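Local coordinates for methanol--corrinoid protein (Methanosarcina barkeri, PDB 2I2X) that carries the methyl group of methanol on a bound corrinoid, taking it up with MtaB and passing it on by way of MtaA to coenzyme M, at residues 132-137 and 185-190; 175-180 and 206-211. One frame throughout, in Å; residues are numbered along the deposited sequence.

Both contacts belong to the parallel-sheet domain that holds the corrinoid, and their segments interleave along the chain: 132-137, 175-180, 185-190, 206-211. Contact 2 pairs two neighbouring strands of the sheet, 177-181 and 207-210, through their backbones. Contact 1 lies beyond the strand ends, where the loop leaving strand 125-130 meets the loop leaving strand 177-181. Their centres lie about 15 Å apart and their nearest atoms about 6 Å, so they do not touch; strand 177-181 of contact 2 runs on into the loop that supplies 185-190. Both contribute residues to the corrinoid pocket: contact 1 brings the cobalt ligand His136, contact 2 adds Thr179, Gly180, Ala208, Gly210 and Gly211.

Contact 1 (132-137 and 185-190); sequences EGDVHD and TTTMYA
The imidazole of His136 has Asp134 OD1 at its edge, in the ring plane, while its NE2 is the axial ligand of the corrinoid cobalt. ND1 donates to the syn lone pair of that carboxylate oxygen, with 2.5 Å between His136 ND1 and Asp134 OD1. The same oxygen takes the backbone N-H of His136, 3.0 Å from N to OD1, arriving from above the carboxylate plane and closing an Asx turn. CG of Asp134 stands anti to its backbone N (chi1 -157°), and OD2 accepts from the backbone N of Leu183. Thr187 comes across at about a right angle to Asp134, its methyl CG2 against the aspartate CB at 3.4 Å. Its hydroxyl OG1 gives a weak hydrogen bond to Glu132 O, 3.5 Å away. Farther along, Ala190, which ends a type I turn begun by Thr187, sets CB against Glu132 N at 3.7 Å. Gly133 O and Val135 N bind the cofactor as well, so the loop grips the corrinoid while carrying its ligand. With two donors on OD1 and another on OD2, the carboxylate is firmly oriented; its charge would probably polarise the imidazole and tune how strongly NE2 binds cobalt.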
loop_
_atom_site.group_PDB
_atom_site.type_symbol
_atom_site.label_atom_id
_atom_site.label_comp_id
_atom_site.label_asym_id
_atom_site.label_seq_id
_atom_site.Cartn_x
_atom_site.Cartn_y
_atom_site.Cartn_z
ATOM N N GLU B 132 -27.617 -9.467 3.003
ATOM C CA GLU B 132 -27.871 -9.419 4.445
ATOM C C GLU B 132 -26.581 -9.135 5.194
ATOM O O GLU B 132 -25.501 -9.579 4.788
ATOM C CB GLU B 132 -28.638 -10.651 4.987
ATOM C CG GLU B 132 -27.808 -11.867 5.396
ATOM C CD GLU B 132 -28.655 -13.003 6.000
ATOM O OE1 GLU B 132 -29.086 -12.888 7.181
ATOM O OE2 GLU B 132 -28.866 -14.016 5.276
ATOM N N GLY B 133 -26.723 -8.361 6.267
ATOM C CA GLY B 133 -25.605 -7.791 7.025
ATOM C C GLY B 133 -25.161 -6.429 6.504
ATOM O O GLY B 133 -24.352 -5.755 7.129
ATOM N N ASP B 134 -25.703 -6.013 5.365
ATOM C CA ASP B 134 -25.220 -4.828 4.665
ATOM C C ASP B 134 -26.260 -3.684 4.668
ATOM O O ASP B 134 -27.435 -3.900 4.366
ATOM C CB ASP B 134 -24.804 -5.214 3.234
ATOM C CG ASP B 134 -23.790 -4.249 2.613
ATOM O OD1 ASP B 134 -23.805 -3.041 2.926
ATOM O OD2 ASP B 134 -22.988 -4.699 1.770
ATOM N N VAL B 135 -25.787 -2.476 4.989
ATOM C CA VAL B 135 -26.606 -1.272 5.208
ATOM C C VAL B 135 -26.374 -0.221 4.104
ATOM O O VAL B 135 -27.050 0.818 4.050
ATOM C CB VAL B 135 -26.348 -0.714 6.675
ATOM C CG1 VAL B 135 -26.568 0.795 6.814
ATOM C CG2 VAL B 135 -27.193 -1.481 7.698
ATOM N N HIS B 136 -25.434 -0.519 3.211
ATOM C CA HIS B 136 -25.084 0.368 2.095
ATOM C C HIS B 136 -26.168 0.387 1.002
ATOM O O HIS B 136 -26.228 -0.479 0.136
ATOM C CB HIS B 136 -23.695 0.014 1.529
ATOM C CG HIS B 136 -22.601 0.012 2.561
ATOM N ND1 HIS B 136 -22.417 -1.023 3.456
ATOM C CD2 HIS B 136 -21.642 0.923 2.845
ATOM C CE1 HIS B 136 -21.393 -0.752 4.245
ATOM N NE2 HIS B 136 -20.906 0.424 3.897
ATOM N N ASP B 137 -27.001 1.419 1.089
ATOM C CA ASP B 137 -28.165 1.715 0.267
ATOM C C ASP B 137 -27.894 2.203 -1.137
ATOM O O ASP B 137 -28.631 1.862 -2.068
ATOM C CB ASP B 137 -28.881 2.907 0.911
ATOM C CG ASP B 137 -30.063 2.502 1.719
ATOM O OD1 ASP B 137 -30.956 1.826 1.163
ATOM O OD2 ASP B 137 -30.117 2.881 2.913
ATOM N N THR B 185 -16.517 -7.189 2.320
ATOM C CA THR B 185 -16.016 -8.561 2.246
ATOM C C THR B 185 -16.833 -9.452 3.184
ATOM O O THR B 185 -17.107 -10.621 2.896
ATOM C CB THR B 185 -14.532 -8.649 2.641
ATOM O OG1 THR B 185 -14.366 -8.176 3.984
ATOM C CG2 THR B 185 -13.683 -7.806 1.705
ATOM N N THR B 186 -17.260 -8.837 4.282
ATOM C CA THR B 186 -17.931 -9.476 5.392
ATOM C C THR B 186 -19.395 -9.800 5.062
ATOM O O THR B 186 -20.123 -10.357 5.872
ATOM C CB THR B 186 -17.771 -8.547 6.630
ATOM O OG1 THR B 186 -17.583 -9.327 7.807
ATOM C CG2 THR B 186 -18.937 -7.600 6.810
ATOM N N THR B 187 -19.784 -9.508 3.825
ATOM C CA THR B 187 -21.182 -9.375 3.423
ATOM C C THR B 187 -21.443 -9.870 1.995
ATOM O O THR B 187 -22.553 -10.286 1.679
ATOM C CB THR B 187 -21.629 -7.889 3.587
ATOM O OG1 THR B 187 -22.536 -7.775 4.691
ATOM C CG2 THR B 187 -22.270 -7.345 2.341
ATOM N N MET B 188 -20.421 -9.820 1.142
ATOM C CA MET B 188 -20.522 -10.262 -0.257
ATOM C C MET B 188 -20.937 -11.727 -0.363
ATOM O O MET B 188 -21.501 -12.146 -1.366
ATOM C CB MET B 188 -19.193 -10.048 -0.988
ATOM C CG MET B 188 -17.983 -10.492 -0.142
ATOM S SD MET B 188 -16.388 -10.259 -0.957
ATOM C CE MET B 188 -15.325 -11.307 0.059
ATOM N N TYR B 189 -20.651 -12.491 0.689
ATOM C CA TYR B 189 -20.978 -13.907 0.728
ATOM C C TYR B 189 -22.475 -14.238 0.840
ATOM O O TYR B 189 -22.861 -15.403 0.712
ATOM C CB TYR B 189 -20.145 -14.633 1.796
ATOM C CG TYR B 189 -18.843 -15.157 1.229
ATOM C CD1 TYR B 189 -17.615 -14.860 1.832
ATOM C CD2 TYR B 189 -18.838 -15.927 0.055
ATOM C CE1 TYR B 189 -16.411 -15.342 1.286
ATOM C CE2 TYR B 189 -17.650 -16.414 -0.500
ATOM C CZ TYR B 189 -16.445 -16.121 0.113
ATOM O OH TYR B 189 -15.283 -16.610 -0.451
ATOM N N ALA B 190 -23.310 -13.221 1.053
ATOM C CA ALA B 190 -24.756 -13.410 1.080
ATOM C C ALA B 190 -25.288 -13.682 -0.320
ATOM O O ALA B 190 -26.458 -14.024 -0.483
ATOM C CB ALA B 190 -25.448 -12.207 1.695
#

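Contact 2 (175-180 and 206-211); sequences PIMLTG and PFACGG
Strands 177-180 and 207-210 run parallel, their axes 4.6 Å apart at closest and 18° askew, with Leu178 level with Phe207, Thr179 with Ala208 and Gly180 with Cys209. Four backbone hydrogen bonds step along them: Leu178 N to Pro206 O, Ala208 N to Leu178 O, Gly180 N to Ala208 O and Gly210 N to Gly180 O. The first is almost straight (174°); Ala208 N to Leu178 O is shorter, 2.7 Å, but bent. On one face, Leu178 and Phe207 run alongside each other in the same direction, each with CG anti to its backbone N. Leu178 CD2 sits over a face of the ring, 4.0 Å from the Phe207 centroid, in a CH-pi contact. Cys209 SG lies 3.5 Å above the plane of the Phe207 ring, over its centre. These strands, joined in sequence through helix 190-199, form a beta-alpha-beta unit of the Rossmann-like B12-binding fold, and that helix covers this face through Val194 and Phe191. A CB on Gly180 would clash with Phe207 CE1, so the ring needs the glycine there. An alanine at Phe207 would remove the ring and probably loosen the packing of Leu178 and Cys209 beneath the helix. On the other face, Met177 bends at chi2 and chi3 to bring CE within 3.8 Å of Ala208 CB and 3.9 Å of Pro206 CB. Ala208 O, besides accepting from Gly180, hydrogen-bonds the corrinoid.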
loop_
_atom_site.group_PDB
_atom_site.type_symbol
_atom_site.label_atom_id
_atom_site.label_comp_id
_atom_site.label_asym_id
_atom_site.label_seq_id
_atom_site.Cartn_x
_atom_site.Cartn_y
_atom_site.Cartn_z
ATOM N N PRO B 175 -40.054 -12.134 -11.313
ATOM C CA PRO B 175 -39.283 -11.117 -11.996
ATOM C C PRO B 175 -38.426 -11.740 -13.091
ATOM O O PRO B 175 -38.186 -12.953 -13.089
ATOM C CB PRO B 175 -38.399 -10.560 -10.884
ATOM C CG PRO B 175 -38.177 -11.723 -9.980
ATOM C CD PRO B 175 -39.440 -12.527 -10.031
ATOM N N ILE B 176 -37.974 -10.913 -14.019
ATOM C CA ILE B 176 -37.096 -11.373 -15.082
ATOM C C ILE B 176 -35.629 -11.359 -14.630
ATOM O O ILE B 176 -34.774 -12.064 -15.192
ATOM C CB ILE B 176 -37.277 -10.510 -16.343
ATOM C CG1 ILE B 176 -37.316 -9.018 -15.969
ATOM C CG2 ILE B 176 -38.561 -10.939 -17.085
ATOM C CD1 ILE B 176 -36.655 -8.105 -16.979
ATOM N N MET B 177 -35.358 -10.572 -13.587
ATOM C CA MET B 177 -33.999 -10.296 -13.151
ATOM C C MET B 177 -33.917 -9.967 -11.668
ATOM O O MET B 177 -34.727 -9.197 -11.138
ATOM C CB MET B 177 -33.449 -9.140 -13.973
ATOM C CG MET B 177 -32.337 -8.381 -13.321
ATOM S SD MET B 177 -31.191 -7.903 -14.591
ATOM C CE MET B 177 -30.321 -9.455 -14.804
ATOM N N LEU B 178 -32.919 -10.547 -11.011
ATOM C CA LEU B 178 -32.641 -10.259 -9.616
ATOM C C LEU B 178 -31.346 -9.465 -9.504
ATOM O O LEU B 178 -30.316 -9.911 -10.014
ATOM C CB LEU B 178 -32.510 -11.573 -8.850
ATOM C CG LEU B 178 -32.224 -11.504 -7.358
ATOM C CD1 LEU B 178 -33.420 -10.895 -6.646
ATOM C CD2 LEU B 178 -31.915 -12.901 -6.826
ATOM N N THR B 179 -31.389 -8.296 -8.855
ATOM C CA THR B 179 -30.151 -7.539 -8.535
ATOM C C THR B 179 -29.744 -7.679 -7.076
ATOM O O THR B 179 -30.592 -7.764 -6.183
ATOM C CB THR B 179 -30.188 -6.009 -8.911
ATOM O OG1 THR B 179 -31.004 -5.290 -7.991
ATOM C CG2 THR B 179 -30.703 -5.770 -10.309
ATOM N N GLY B 180 -28.432 -7.704 -6.850
ATOM C CA GLY B 180 -27.852 -7.712 -5.504
ATOM C C GLY B 180 -26.677 -6.757 -5.371
ATOM O O GLY B 180 -25.879 -6.594 -6.303
ATOM N N PRO B 206 -31.474 -14.696 -14.186
ATOM C CA PRO B 206 -30.136 -14.157 -13.932
ATOM C C PRO B 206 -30.106 -13.333 -12.648
ATOM O O PRO B 206 -31.081 -12.653 -12.307
ATOM C CB PRO B 206 -29.868 -13.263 -15.151
ATOM C CG PRO B 206 -30.918 -13.608 -16.141
ATOM C CD PRO B 206 -32.094 -14.088 -15.376
ATOM N N PHE B 207 -28.987 -13.421 -11.942
ATOM C CA PHE B 207 -28.771 -12.686 -10.704
ATOM C C PHE B 207 -27.649 -11.687 -10.922
ATOM O O PHE B 207 -26.485 -12.043 -10.809
ATOM C CB PHE B 207 -28.407 -13.683 -9.606
ATOM C CG PHE B 207 -28.169 -13.071 -8.249
ATOM C CD1 PHE B 207 -28.701 -11.830 -7.907
ATOM C CD2 PHE B 207 -27.447 -13.778 -7.287
ATOM C CE1 PHE B 207 -28.484 -11.287 -6.639
ATOM C CE2 PHE B 207 -27.230 -13.244 -6.017
ATOM C CZ PHE B 207 -27.748 -11.995 -5.693
ATOM N N ALA B 208 -27.991 -10.447 -11.259
ATOM C CA ALA B 208 -26.966 -9.438 -11.548
ATOM C C ALA B 208 -26.393 -8.789 -10.273
ATOM O O ALA B 208 -27.065 -8.004 -9.600
ATOM C CB ALA B 208 -27.500 -8.386 -12.504
ATOM N N CYS B 209 -25.142 -9.125 -9.964
ATOM C CA CYS B 209 -24.478 -8.693 -8.747
ATOM C C CYS B 209 -23.518 -7.526 -8.946
ATOM O O CYS B 209 -22.779 -7.482 -9.935
ATOM C CB CYS B 209 -23.690 -9.857 -8.175
ATOM S SG CYS B 209 -24.693 -11.260 -7.726
ATOM N N GLY B 210 -23.508 -6.609 -7.978
ATOM C CA GLY B 210 -22.616 -5.449 -7.992
ATOM C C GLY B 210 -22.292 -4.935 -6.605
ATOM O O GLY B 210 -22.672 -5.542 -5.601
ATOM N N GLY B 211 -21.589 -3.809 -6.557
ATOM C CA GLY B 211 -21.136 -3.220 -5.292
ATOM C C GLY B 211 -19.621 -3.189 -5.146
ATOM O O GLY B 211 -18.904 -3.966 -5.786
#